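Local coordinates for E3 SUMO-protein ligase SIZ1 (Saccharomyces cerevisiae, PDB 3I2D) that acts as a SUMO E3 ligase that promotes attachment of SUMO (Smt3) to septins and PCNA, interacting with UBC9 through its SP-RING zinc finger, at residues A[153-165]-A[280-292]. Residues are numbered along the deposited sequence; the frame is centred on the assembly and turned at random.
Sequences KDNIRGFKSKPGT and LHSQLQIPTWQCP. With ZN (zinc ion), chain B.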
# COMPACT_ATOMS: atom_id res chain seq x y z
N LYS A 153 7.16 -12.27 -15.25
CA LYS A 153 6.27 -11.21 -15.72
C LYS A 153 6.16 -10.21 -14.58
O LYS A 153 6.20 -10.60 -13.41
CB LYS A 153 4.88 -11.81 -16.02
CG LYS A 153 3.83 -10.82 -16.54
CD LYS A 153 2.54 -11.55 -16.93
CE LYS A 153 1.48 -10.60 -17.44
NZ LYS A 153 0.24 -11.32 -17.86
N ASP A 154 6.05 -8.92 -14.89
CA ASP A 154 5.95 -7.92 -13.83
C ASP A 154 4.55 -7.92 -13.23
O ASP A 154 3.85 -6.90 -13.22
CB ASP A 154 6.30 -6.53 -14.38
CG ASP A 154 7.71 -6.46 -14.96
OD1 ASP A 154 8.66 -6.93 -14.29
OD2 ASP A 154 7.87 -5.93 -16.08
N ASN A 155 4.14 -9.08 -12.72
CA ASN A 155 2.82 -9.24 -12.13
C ASN A 155 2.85 -9.81 -10.70
O ASN A 155 3.30 -10.94 -10.47
CB ASN A 155 1.97 -10.14 -13.03
CG ASN A 155 0.68 -9.48 -13.46
OD1 ASN A 155 -0.25 -9.31 -12.66
ND2 ASN A 155 0.61 -9.09 -14.73
N ILE A 156 2.38 -9.00 -9.76
CA ILE A 156 2.29 -9.40 -8.36
C ILE A 156 0.87 -9.13 -7.89
O ILE A 156 0.03 -8.67 -8.67
CB ILE A 156 3.29 -8.63 -7.47
CG1 ILE A 156 3.22 -7.13 -7.74
CG2 ILE A 156 4.68 -9.15 -7.72
CD1 ILE A 156 4.25 -6.35 -6.95
N ARG A 157 0.61 -9.44 -6.63
CA ARG A 157 -0.71 -9.28 -6.04
C ARG A 157 -1.57 -8.11 -6.51
O ARG A 157 -2.59 -8.31 -7.17
CB ARG A 157 -0.61 -9.24 -4.52
CG ARG A 157 -1.96 -9.30 -3.86
CD ARG A 157 -1.86 -9.99 -2.55
NE ARG A 157 -1.93 -9.08 -1.41
CZ ARG A 157 -1.07 -8.10 -1.16
NH1 ARG A 157 -0.05 -7.87 -1.99
NH2 ARG A 157 -1.21 -7.39 -0.05
N GLY A 158 -1.19 -6.88 -6.16
CA GLY A 158 -2.00 -5.76 -6.60
C GLY A 158 -1.19 -4.83 -7.46
O GLY A 158 -0.63 -5.24 -8.47
N PHE A 159 -1.14 -3.57 -7.06
CA PHE A 159 -0.37 -2.56 -7.77
C PHE A 159 -0.49 -2.68 -9.28
O PHE A 159 0.52 -2.65 -9.98
CB PHE A 159 1.09 -2.67 -7.35
CG PHE A 159 1.28 -2.75 -5.87
CD1 PHE A 159 1.22 -3.97 -5.22
CD2 PHE A 159 1.45 -1.60 -5.12
CE1 PHE A 159 1.35 -4.04 -3.84
CE2 PHE A 159 1.57 -1.65 -3.73
CZ PHE A 159 1.52 -2.88 -3.09
N LYS A 160 -1.71 -2.79 -9.79
CA LYS A 160 -1.87 -2.94 -11.23
C LYS A 160 -1.81 -1.59 -11.94
O LYS A 160 -1.67 -1.52 -13.15
CB LYS A 160 -3.17 -3.68 -11.56
CG LYS A 160 -4.41 -2.91 -11.25
CD LYS A 160 -5.60 -3.39 -12.08
CE LYS A 160 -6.15 -4.72 -11.60
NZ LYS A 160 -7.55 -4.89 -12.10
N SER A 161 -1.89 -0.52 -11.16
CA SER A 161 -1.83 0.85 -11.69
C SER A 161 -0.38 1.28 -11.89
O SER A 161 -0.11 2.26 -12.57
CB SER A 161 -2.46 1.81 -10.70
OG SER A 161 -1.63 1.93 -9.56
N LYS A 162 0.55 0.55 -11.28
CA LYS A 162 1.96 0.88 -11.38
C LYS A 162 2.63 0.05 -12.46
O LYS A 162 2.49 -1.18 -12.50
CB LYS A 162 2.66 0.57 -10.06
CG LYS A 162 2.11 1.26 -8.83
CD LYS A 162 2.80 2.59 -8.61
CE LYS A 162 2.68 3.00 -7.16
NZ LYS A 162 3.26 1.93 -6.28
N PRO A 163 3.39 0.71 -13.35
CA PRO A 163 4.06 -0.06 -14.40
C PRO A 163 5.03 -1.02 -13.72
O PRO A 163 5.32 -0.86 -12.54
CB PRO A 163 4.77 1.02 -15.21
CG PRO A 163 5.03 2.10 -14.20
CD PRO A 163 3.77 2.13 -13.39
N GLY A 164 5.52 -2.01 -14.45
CA GLY A 164 6.42 -2.99 -13.87
C GLY A 164 7.72 -2.49 -13.26
O GLY A 164 8.20 -3.05 -12.27
N THR A 165 8.29 -1.44 -13.84
CA THR A 165 9.55 -0.91 -13.33
C THR A 165 9.36 -0.20 -11.99
O THR A 165 10.33 0.11 -11.31
CB THR A 165 10.20 0.08 -14.34
OG1 THR A 165 9.26 1.08 -14.72
CG2 THR A 165 10.68 -0.66 -15.59
N LEU A 280 -9.96 -0.07 0.72
CA LEU A 280 -8.73 -0.84 0.88
C LEU A 280 -8.46 -1.82 -0.24
O LEU A 280 -7.31 -2.11 -0.55
CB LEU A 280 -8.74 -1.55 2.23
CG LEU A 280 -8.56 -0.61 3.43
CD1 LEU A 280 -9.09 -1.26 4.70
CD2 LEU A 280 -7.10 -0.27 3.56
N HIS A 281 -9.52 -2.35 -0.84
CA HIS A 281 -9.38 -3.28 -1.97
C HIS A 281 -9.05 -2.46 -3.21
O HIS A 281 -8.42 -2.94 -4.12
CB HIS A 281 -10.68 -4.06 -2.19
CG HIS A 281 -10.70 -5.37 -1.46
ND1 HIS A 281 -10.06 -6.49 -1.93
CD2 HIS A 281 -11.24 -5.71 -0.26
CE1 HIS A 281 -10.19 -7.47 -1.05
NE2 HIS A 281 -10.90 -7.03 -0.03
N SER A 282 -9.50 -1.20 -3.22
CA SER A 282 -9.23 -0.28 -4.31
C SER A 282 -7.77 0.18 -4.22
O SER A 282 -7.07 0.25 -5.22
CB SER A 282 -10.13 0.93 -4.20
OG SER A 282 -9.91 1.77 -5.31
N GLN A 283 -7.31 0.51 -3.02
CA GLN A 283 -5.93 0.94 -2.85
C GLN A 283 -4.94 -0.18 -3.21
O GLN A 283 -3.87 0.08 -3.77
CB GLN A 283 -5.68 1.41 -1.40
CG GLN A 283 -6.38 2.70 -1.05
CD GLN A 283 -6.18 3.77 -2.11
OE1 GLN A 283 -5.05 4.16 -2.40
NE2 GLN A 283 -7.27 4.25 -2.70
N LEU A 284 -5.29 -1.42 -2.89
CA LEU A 284 -4.38 -2.52 -3.19
C LEU A 284 -4.15 -2.64 -4.68
O LEU A 284 -3.05 -2.98 -5.10
CB LEU A 284 -4.92 -3.83 -2.64
CG LEU A 284 -4.18 -5.07 -3.15
CD1 LEU A 284 -2.73 -5.07 -2.66
CD2 LEU A 284 -4.92 -6.31 -2.71
N GLN A 285 -5.17 -2.36 -5.48
CA GLN A 285 -5.04 -2.45 -6.92
C GLN A 285 -4.50 -1.17 -7.54
O GLN A 285 -3.66 -1.20 -8.44
CB GLN A 285 -6.40 -2.74 -7.55
CG GLN A 285 -7.07 -4.02 -7.12
CD GLN A 285 -6.18 -5.22 -7.27
OE1 GLN A 285 -5.40 -5.32 -8.22
NE2 GLN A 285 -6.30 -6.16 -6.35
N ILE A 286 -5.01 -0.04 -7.06
CA ILE A 286 -4.64 1.27 -7.59
C ILE A 286 -4.32 2.22 -6.42
O ILE A 286 -5.14 3.03 -6.03
CB ILE A 286 -5.84 1.82 -8.42
CG1 ILE A 286 -6.20 0.78 -9.49
CG2 ILE A 286 -5.49 3.15 -9.06
CD1 ILE A 286 -7.60 0.93 -10.08
N PRO A 287 -3.10 2.12 -5.87
CA PRO A 287 -2.61 2.92 -4.74
C PRO A 287 -2.49 4.42 -4.96
O PRO A 287 -1.47 4.91 -5.41
CB PRO A 287 -1.26 2.28 -4.43
CG PRO A 287 -0.79 1.89 -5.79
CD PRO A 287 -2.02 1.27 -6.40
N THR A 288 -3.56 5.13 -4.63
CA THR A 288 -3.64 6.57 -4.76
C THR A 288 -3.63 7.19 -3.37
O THR A 288 -3.08 8.26 -3.17
CB THR A 288 -4.93 6.98 -5.45
OG1 THR A 288 -6.04 6.60 -4.62
CG2 THR A 288 -5.03 6.31 -6.80
N TRP A 289 -4.22 6.49 -2.41
CA TRP A 289 -4.33 6.95 -1.03
C TRP A 289 -4.84 8.38 -1.02
O TRP A 289 -4.17 9.30 -0.54
CB TRP A 289 -2.99 6.83 -0.29
CG TRP A 289 -2.58 5.38 -0.09
CD1 TRP A 289 -1.67 4.68 -0.83
CD2 TRP A 289 -3.16 4.44 0.82
NE1 TRP A 289 -1.66 3.36 -0.44
CE2 TRP A 289 -2.56 3.19 0.57
CE3 TRP A 289 -4.13 4.54 1.83
CZ2 TRP A 289 -2.91 2.04 1.28
CZ3 TRP A 289 -4.47 3.40 2.54
CH2 TRP A 289 -3.86 2.16 2.26
N GLN A 290 -6.05 8.53 -1.57
CA GLN A 290 -6.79 9.77 -1.68
C GLN A 290 -8.25 9.49 -1.40
O GLN A 290 -8.80 8.50 -1.88
CB GLN A 290 -6.71 10.35 -3.08
CG GLN A 290 -5.46 11.10 -3.37
CD GLN A 290 -5.54 11.83 -4.68
OE1 GLN A 290 -4.77 12.76 -4.93
NE2 GLN A 290 -6.47 11.41 -5.54
N CYS A 291 -8.88 10.36 -0.64
CA CYS A 291 -10.27 10.17 -0.32
C CYS A 291 -11.10 10.20 -1.60
O CYS A 291 -10.90 11.08 -2.43
CB CYS A 291 -10.72 11.27 0.66
SG CYS A 291 -12.46 11.19 1.14
N PRO A 292 -12.02 9.23 -1.78
CA PRO A 292 -12.90 9.13 -2.95
C PRO A 292 -13.90 10.27 -3.03
O PRO A 292 -14.44 10.57 -4.10
CB PRO A 292 -13.62 7.80 -2.74
CG PRO A 292 -12.71 7.03 -1.83
CD PRO A 292 -12.22 8.07 -0.89
ZN ZN B . -12.52 13.06 2.51
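Leu284 lays its CD1 methyl over one face of the Arg157 guanidinium, 3.7 Å above the plane and over its centre. The Phe159 ring has the carbonyl oxygen of Leu284 over one face, while Pro287 CG approaches it obliquely. Within 280-292, Gln283 OE1 lies above one face of the Trp289 ring, offset toward its rim. These groups join a loop of the PINIT domain to helix 276-285 of the SP-RING zinc finger and the chain that follows it, an interface between two domains of one chain. With CG anti to the backbone N (chi1 168°), Leu284 CD1 reaches the guanidinium face; a branched apolar end suits it, since a methyl can lie on a flat group whose N-H bonds lie in its plane. Arg157 NH2 hydrogen-bonds Ile205 O.

The polar link is made by backbone. Phe159 N donates to Leu284 O (2.8 Å). Next along, Lys160 N reaches Gln285 O at 2.9 Å, and Ser161 N adds a weak bond to the same oxygen, so successive loop amides take the carbonyl oxygens of Leu284 and Gln285. Gly158, with no side chain, lets the two backbones come close: its CA lies 3.3 Å from Leu284 O, a CA-H...O contact.

Beside these bonds, Lys160 CE lies 3.5 Å from Gln285 OE1, and Ser161 CB meets Ile286 CG2. Further along 280-292, Gln283 OE1 accepts the amide of Thr288, and Cys291 binds zinc with Cys268, His270 and Cys294. Pro287, a compact ring, lies beside Ser161 and Lys162, with Lys162 CE 3.9 Å from Pro287 CG; Ser161 OG lies 3.3 Å from Pro287 CD.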